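Local coordinates for protein aldehyde dehydrogenase (Burkholderia cenocepacia, PDB 4O6R) that probably oxidises aldehydes to carboxylic acids with NAD(P)+ as cofactor, at residues S164-T176 against R466-E478. Numbering follows the deposited sequence.
Sequences SWKMGPALAAGNT and REMGFEAMHDYTE
Pro169 sits at the centre, its CB 3.7 Å from Ala472 CB, where helices 164-172 and 469-475 approach at a crossing angle of -63°. Its ring also reaches the CD2 side of Tyr476. Met473 bends at chi2 and chi3, which brings its SD alongside Pro169 and its CE against Ala172 and Ala173. Ala173 CB meets Thr477 CG2 as well. Ala170 CB lies over one face of the Tyr476 ring, 4.0 Å from its centroid, in a CH-pi contact. Near Trp165, on helix 159-172, Met468 bends at chi2 (-52°). Its CE lands over the five-membered ring of Trp165, 3.3 Å from the centroid, with SD above the same ring in a Met-aromatic contact.

Polar groups flank this core. Beyond the Schellman turn at Gly174, the ND2 of Asn175 donates to Tyr476 O at 2.9 Å, nearly straight at 174° and in the carbonyl plane. ND2 also donates to Ala170 O. The two bonds, both close to the amide plane, fix the amide's rotation; Asn175 OD1 is taken by the backbone N of Gly148. Near the Trp165 end, Lys166 NZ forms a salt bridge with Glu467 OE2 at 3.1 Å, on its syn lone pair; the bond to OE1 is weak. Water 3 accepts from NZ and lies at the edge of the Tyr476 ring. Tyr476 OH bonds Gln152 of strand 138-153. Water 1 links Trp165 O to Met468 N.

As in other aldehyde dehydrogenases, helix 159-172 belongs to the Rossmann-type nucleotide-binding domain. It follows strand 138-153 and the AMP-binding residue Val154, and the segment leading into strand 477-485 packs on it. The Lys166–Glu467 pair is buried, with polar partners inside the protein. Salt bridge, waters and doubly bonded amide thus let polar groups sit beside an apolar centre.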
loop_
_atom_site.group_PDB
_atom_site.type_symbol
_atom_site.label_atom_id
_atom_site.label_comp_id
_atom_site.label_asym_id
_atom_site.label_seq_id
_atom_site.Cartn_x
_atom_site.Cartn_y
_atom_site.Cartn_z
ATOM N N SER A 164 24.476 -6.390 -5.054
ATOM C CA SER A 164 23.485 -5.476 -4.503
ATOM C C SER A 164 22.064 -5.861 -4.902
ATOM O O SER A 164 21.162 -5.847 -4.062
ATOM C CB SER A 164 23.787 -4.039 -4.901
ATOM O OG SER A 164 23.536 -3.794 -6.286
ATOM N N TRP A 165 21.841 -6.224 -6.157
ATOM C CA TRP A 165 20.472 -6.572 -6.584
ATOM C C TRP A 165 19.903 -7.775 -5.812
ATOM O O TRP A 165 18.732 -7.817 -5.465
ATOM C CB TRP A 165 20.445 -6.893 -8.067
ATOM C CG TRP A 165 20.621 -5.733 -8.976
ATOM C CD1 TRP A 165 21.154 -4.501 -8.691
ATOM C CD2 TRP A 165 20.285 -5.708 -10.359
ATOM N NE1 TRP A 165 21.158 -3.707 -9.825
ATOM C CE2 TRP A 165 20.632 -4.431 -10.858
ATOM C CE3 TRP A 165 19.660 -6.629 -11.217
ATOM C CZ2 TRP A 165 20.369 -4.050 -12.188
ATOM C CZ3 TRP A 165 19.422 -6.256 -12.554
ATOM C CH2 TRP A 165 19.779 -4.980 -13.014
ATOM N N LYS A 166 20.766 -8.753 -5.581
ATOM C CA LYS A 166 20.425 -9.955 -4.838
ATOM C C LYS A 166 20.368 -9.768 -3.330
ATOM O O LYS A 166 19.351 -10.063 -2.675
ATOM C CB LYS A 166 21.469 -11.012 -5.124
ATOM C CG LYS A 166 21.454 -11.507 -6.539
ATOM C CD LYS A 166 20.235 -12.332 -6.797
ATOM C CE LYS A 166 19.644 -11.918 -8.102
ATOM N NZ LYS A 166 18.304 -12.539 -8.289
ATOM N N MET A 167 21.469 -9.290 -2.774
ATOM C CA MET A 167 21.615 -9.272 -1.342
ATOM C C MET A 167 20.915 -8.107 -0.674
ATOM O O MET A 167 20.519 -8.231 0.482
ATOM C CB MET A 167 23.087 -9.329 -0.927
ATOM C CG MET A 167 23.734 -10.631 -1.375
ATOM S SD MET A 167 25.275 -11.002 -0.504
ATOM C CE MET A 167 26.423 -9.964 -1.421
ATOM N N GLY A 168 20.753 -6.995 -1.383
ATOM C CA GLY A 168 20.025 -5.856 -0.810
ATOM C C GLY A 168 18.655 -6.224 -0.229
ATOM O O GLY A 168 18.438 -6.076 0.973
ATOM N N PRO A 169 17.737 -6.718 -1.068
ATOM C CA PRO A 169 16.441 -7.036 -0.525
ATOM C C PRO A 169 16.464 -8.223 0.420
ATOM O O PRO A 169 15.743 -8.205 1.410
ATOM C CB PRO A 169 15.581 -7.317 -1.771
ATOM C CG PRO A 169 16.520 -7.633 -2.863
ATOM C CD PRO A 169 17.754 -6.831 -2.541
ATOM N N ALA A 170 17.253 -9.244 0.124
ATOM C CA ALA A 170 17.257 -10.458 0.957
ATOM C C ALA A 170 17.629 -10.109 2.393
ATOM O O ALA A 170 16.970 -10.555 3.349
ATOM C CB ALA A 170 18.219 -11.488 0.392
ATOM N N LEU A 171 18.673 -9.278 2.524
ATOM C CA LEU A 171 19.233 -8.923 3.824
ATOM C C LEU A 171 18.337 -7.940 4.527
ATOM O O LEU A 171 18.056 -8.095 5.721
ATOM C CB LEU A 171 20.633 -8.336 3.659
ATOM C CG LEU A 171 21.698 -9.356 3.280
ATOM C CD1 LEU A 171 23.021 -8.653 2.948
ATOM C CD2 LEU A 171 21.877 -10.389 4.385
ATOM N N ALA A 172 17.861 -6.954 3.785
ATOM C CA ALA A 172 16.957 -5.946 4.336
ATOM C C ALA A 172 15.749 -6.609 4.959
ATOM O O ALA A 172 15.328 -6.233 6.051
ATOM C CB ALA A 172 16.517 -4.967 3.276
ATOM N N ALA A 173 15.238 -7.636 4.290
ATOM C CA ALA A 173 14.042 -8.351 4.740
ATOM C C ALA A 173 14.265 -9.301 5.901
ATOM O O ALA A 173 13.299 -9.828 6.423
ATOM C CB ALA A 173 13.427 -9.107 3.593
ATOM N N GLY A 174 15.513 -9.473 6.352
ATOM C CA GLY A 174 15.806 -10.344 7.456
ATOM C C GLY A 174 16.203 -11.783 7.149
ATOM O O GLY A 174 16.236 -12.605 8.056
ATOM N N ASN A 175 16.518 -12.088 5.896
ATOM C CA ASN A 175 17.022 -13.418 5.530
ATOM C C ASN A 175 18.518 -13.465 5.697
ATOM O O ASN A 175 19.178 -12.431 5.662
ATOM C CB ASN A 175 16.707 -13.739 4.087
ATOM C CG ASN A 175 15.225 -13.690 3.795
ATOM O OD1 ASN A 175 14.501 -14.628 4.105
ATOM N ND2 ASN A 175 14.761 -12.574 3.211
ATOM N N THR A 176 19.068 -14.669 5.836
ATOM C CA THR A 176 20.517 -14.831 5.730
ATOM C C THR A 176 20.772 -15.440 4.367
ATOM O O THR A 176 19.848 -15.961 3.717
ATOM C CB THR A 176 21.101 -15.692 6.853
ATOM O OG1 THR A 176 20.390 -16.935 6.915
ATOM C CG2 THR A 176 21.014 -14.955 8.153
ATOM N N ARG A 466 10.653 -10.564 -9.199
ATOM C CA ARG A 466 11.191 -9.253 -9.541
ATOM C C ARG A 466 12.351 -8.861 -8.625
ATOM O O ARG A 466 12.288 -9.081 -7.397
ATOM C CB ARG A 466 10.097 -8.200 -9.461
ATOM C CG ARG A 466 9.009 -8.347 -10.503
ATOM C CD ARG A 466 9.541 -7.939 -11.881
ATOM N NE ARG A 466 8.563 -8.038 -12.953
ATOM C CZ ARG A 466 8.236 -9.144 -13.622
ATOM N NH1 ARG A 466 8.808 -10.300 -13.352
ATOM N NH2 ARG A 466 7.344 -9.072 -14.617
ATOM N N GLU A 467 13.378 -8.280 -9.234
ATOM C CA GLU A 467 14.386 -7.539 -8.502
ATOM C C GLU A 467 13.815 -6.150 -8.262
ATOM O O GLU A 467 12.942 -5.726 -8.991
ATOM C CB GLU A 467 15.709 -7.372 -9.284
ATOM C CG GLU A 467 16.137 -8.476 -10.254
ATOM C CD GLU A 467 16.990 -9.551 -9.662
ATOM O OE1 GLU A 467 17.422 -9.421 -8.514
ATOM O OE2 GLU A 467 17.228 -10.544 -10.377
ATOM N N MET A 468 14.350 -5.471 -7.241
ATOM C CA MET A 468 14.092 -4.075 -6.934
ATOM C C MET A 468 12.759 -3.816 -6.206
ATOM O O MET A 468 11.783 -4.570 -6.290
ATOM C CB MET A 468 14.151 -3.204 -8.194
ATOM C CG MET A 468 15.351 -3.439 -9.101
ATOM S SD MET A 468 16.915 -3.352 -8.230
ATOM C CE MET A 468 17.981 -3.091 -9.625
ATOM N N GLY A 469 12.747 -2.729 -5.465
ATOM C CA GLY A 469 11.515 -2.170 -4.960
ATOM C C GLY A 469 10.827 -2.950 -3.871
ATOM O O GLY A 469 11.364 -3.900 -3.309
ATOM N N PHE A 470 9.603 -2.529 -3.594
ATOM C CA PHE A 470 8.716 -3.290 -2.723
ATOM C C PHE A 470 8.445 -4.690 -3.261
ATOM O O PHE A 470 8.190 -5.612 -2.511
ATOM C CB PHE A 470 7.410 -2.549 -2.508
ATOM C CG PHE A 470 7.551 -1.318 -1.660
ATOM C CD1 PHE A 470 7.616 -1.418 -0.281
ATOM C CD2 PHE A 470 7.687 -0.063 -2.244
ATOM C CE1 PHE A 470 7.754 -0.293 0.506
ATOM C CE2 PHE A 470 7.807 1.061 -1.459
ATOM C CZ PHE A 470 7.845 0.945 -0.088
ATOM N N GLU A 471 8.480 -4.835 -4.564
ATOM C CA GLU A 471 8.270 -6.124 -5.185
ATOM C C GLU A 471 9.313 -7.157 -4.727
ATOM O O GLU A 471 8.945 -8.296 -4.391
ATOM C CB GLU A 471 8.257 -5.987 -6.691
ATOM C CG GLU A 471 7.058 -5.199 -7.210
ATOM C CD GLU A 471 7.259 -3.672 -7.236
ATOM O OE1 GLU A 471 8.278 -3.134 -6.723
ATOM O OE2 GLU A 471 6.390 -2.990 -7.814
ATOM N N ALA A 472 10.584 -6.767 -4.698
ATOM C CA ALA A 472 11.648 -7.654 -4.222
ATOM C C ALA A 472 11.435 -7.958 -2.745
ATOM O O ALA A 472 11.607 -9.081 -2.312
ATOM C CB ALA A 472 13.011 -7.016 -4.430
ATOM N N MET A 473 11.059 -6.948 -1.962
ATOM C CA MET A 473 10.786 -7.190 -0.518
ATOM C C MET A 473 9.669 -8.182 -0.316
ATOM O O MET A 473 9.757 -9.049 0.573
ATOM C CB MET A 473 10.440 -5.898 0.205
ATOM C CG MET A 473 11.552 -4.889 0.233
ATOM S SD MET A 473 13.056 -5.485 0.999
ATOM C CE MET A 473 12.580 -5.561 2.723
ATOM N N HIS A 474 8.620 -8.078 -1.123
ATOM C CA HIS A 474 7.524 -9.055 -1.043
ATOM C C HIS A 474 8.018 -10.499 -1.326
ATOM O O HIS A 474 7.660 -11.440 -0.606
ATOM C CB HIS A 474 6.403 -8.650 -2.016
ATOM C CG HIS A 474 5.164 -9.476 -1.902
ATOM N ND1 HIS A 474 4.141 -9.164 -1.033
ATOM C CD2 HIS A 474 4.780 -10.601 -2.548
ATOM C CE1 HIS A 474 3.166 -10.048 -1.169
ATOM N NE2 HIS A 474 3.534 -10.939 -2.071
ATOM N N ASP A 475 8.819 -10.655 -2.379
ATOM C CA ASP A 475 9.317 -11.952 -2.820
ATOM C C ASP A 475 10.383 -12.513 -1.850
ATOM O O ASP A 475 10.761 -13.681 -1.971
ATOM C CB ASP A 475 9.987 -11.859 -4.216
ATOM C CG ASP A 475 9.026 -11.579 -5.359
ATOM O OD1 ASP A 475 7.782 -11.724 -5.202
ATOM O OD2 ASP A 475 9.575 -11.275 -6.462
ATOM N N TYR A 476 10.919 -11.685 -0.956
ATOM C CA TYR A 476 11.846 -12.148 0.095
ATOM C C TYR A 476 11.219 -12.244 1.495
ATOM O O TYR A 476 11.934 -12.431 2.487
ATOM C CB TYR A 476 13.142 -11.299 0.107
ATOM C CG TYR A 476 14.112 -11.840 -0.906
ATOM C CD1 TYR A 476 14.747 -13.048 -0.673
ATOM C CD2 TYR A 476 14.358 -11.183 -2.124
ATOM C CE1 TYR A 476 15.629 -13.587 -1.601
ATOM C CE2 TYR A 476 15.246 -11.720 -3.052
ATOM C CZ TYR A 476 15.876 -12.934 -2.760
ATOM O OH TYR A 476 16.745 -13.533 -3.637
ATOM N N THR A 477 9.889 -12.177 1.558
ATOM C CA THR A 477 9.179 -12.376 2.814
ATOM C C THR A 477 8.004 -13.325 2.608
ATOM O O THR A 477 7.683 -13.719 1.488
ATOM C CB THR A 477 8.678 -11.035 3.411
ATOM O OG1 THR A 477 7.877 -10.347 2.423
ATOM C CG2 THR A 477 9.856 -10.190 3.830
ATOM N N GLU A 478 7.385 -13.709 3.714
ATOM C CA GLU A 478 6.189 -14.544 3.659
ATOM C C GLU A 478 5.153 -13.968 4.587
ATOM O O GLU A 478 5.480 -13.392 5.627
ATOM C CB GLU A 478 6.480 -15.991 4.059
ATOM C CG GLU A 478 6.951 -16.080 5.500
ATOM C CD GLU A 478 7.752 -17.315 5.884
ATOM O OE1 GLU A 478 8.287 -18.029 4.993
ATOM O OE2 GLU A 478 7.842 -17.570 7.109
HETATM O O HOH W 1 16.908 -5.847 -6.061
HETATM O O HOH W 2 16.947 -9.901 -5.804
HETATM O O HOH W 3 16.864 -12.393 -5.894
#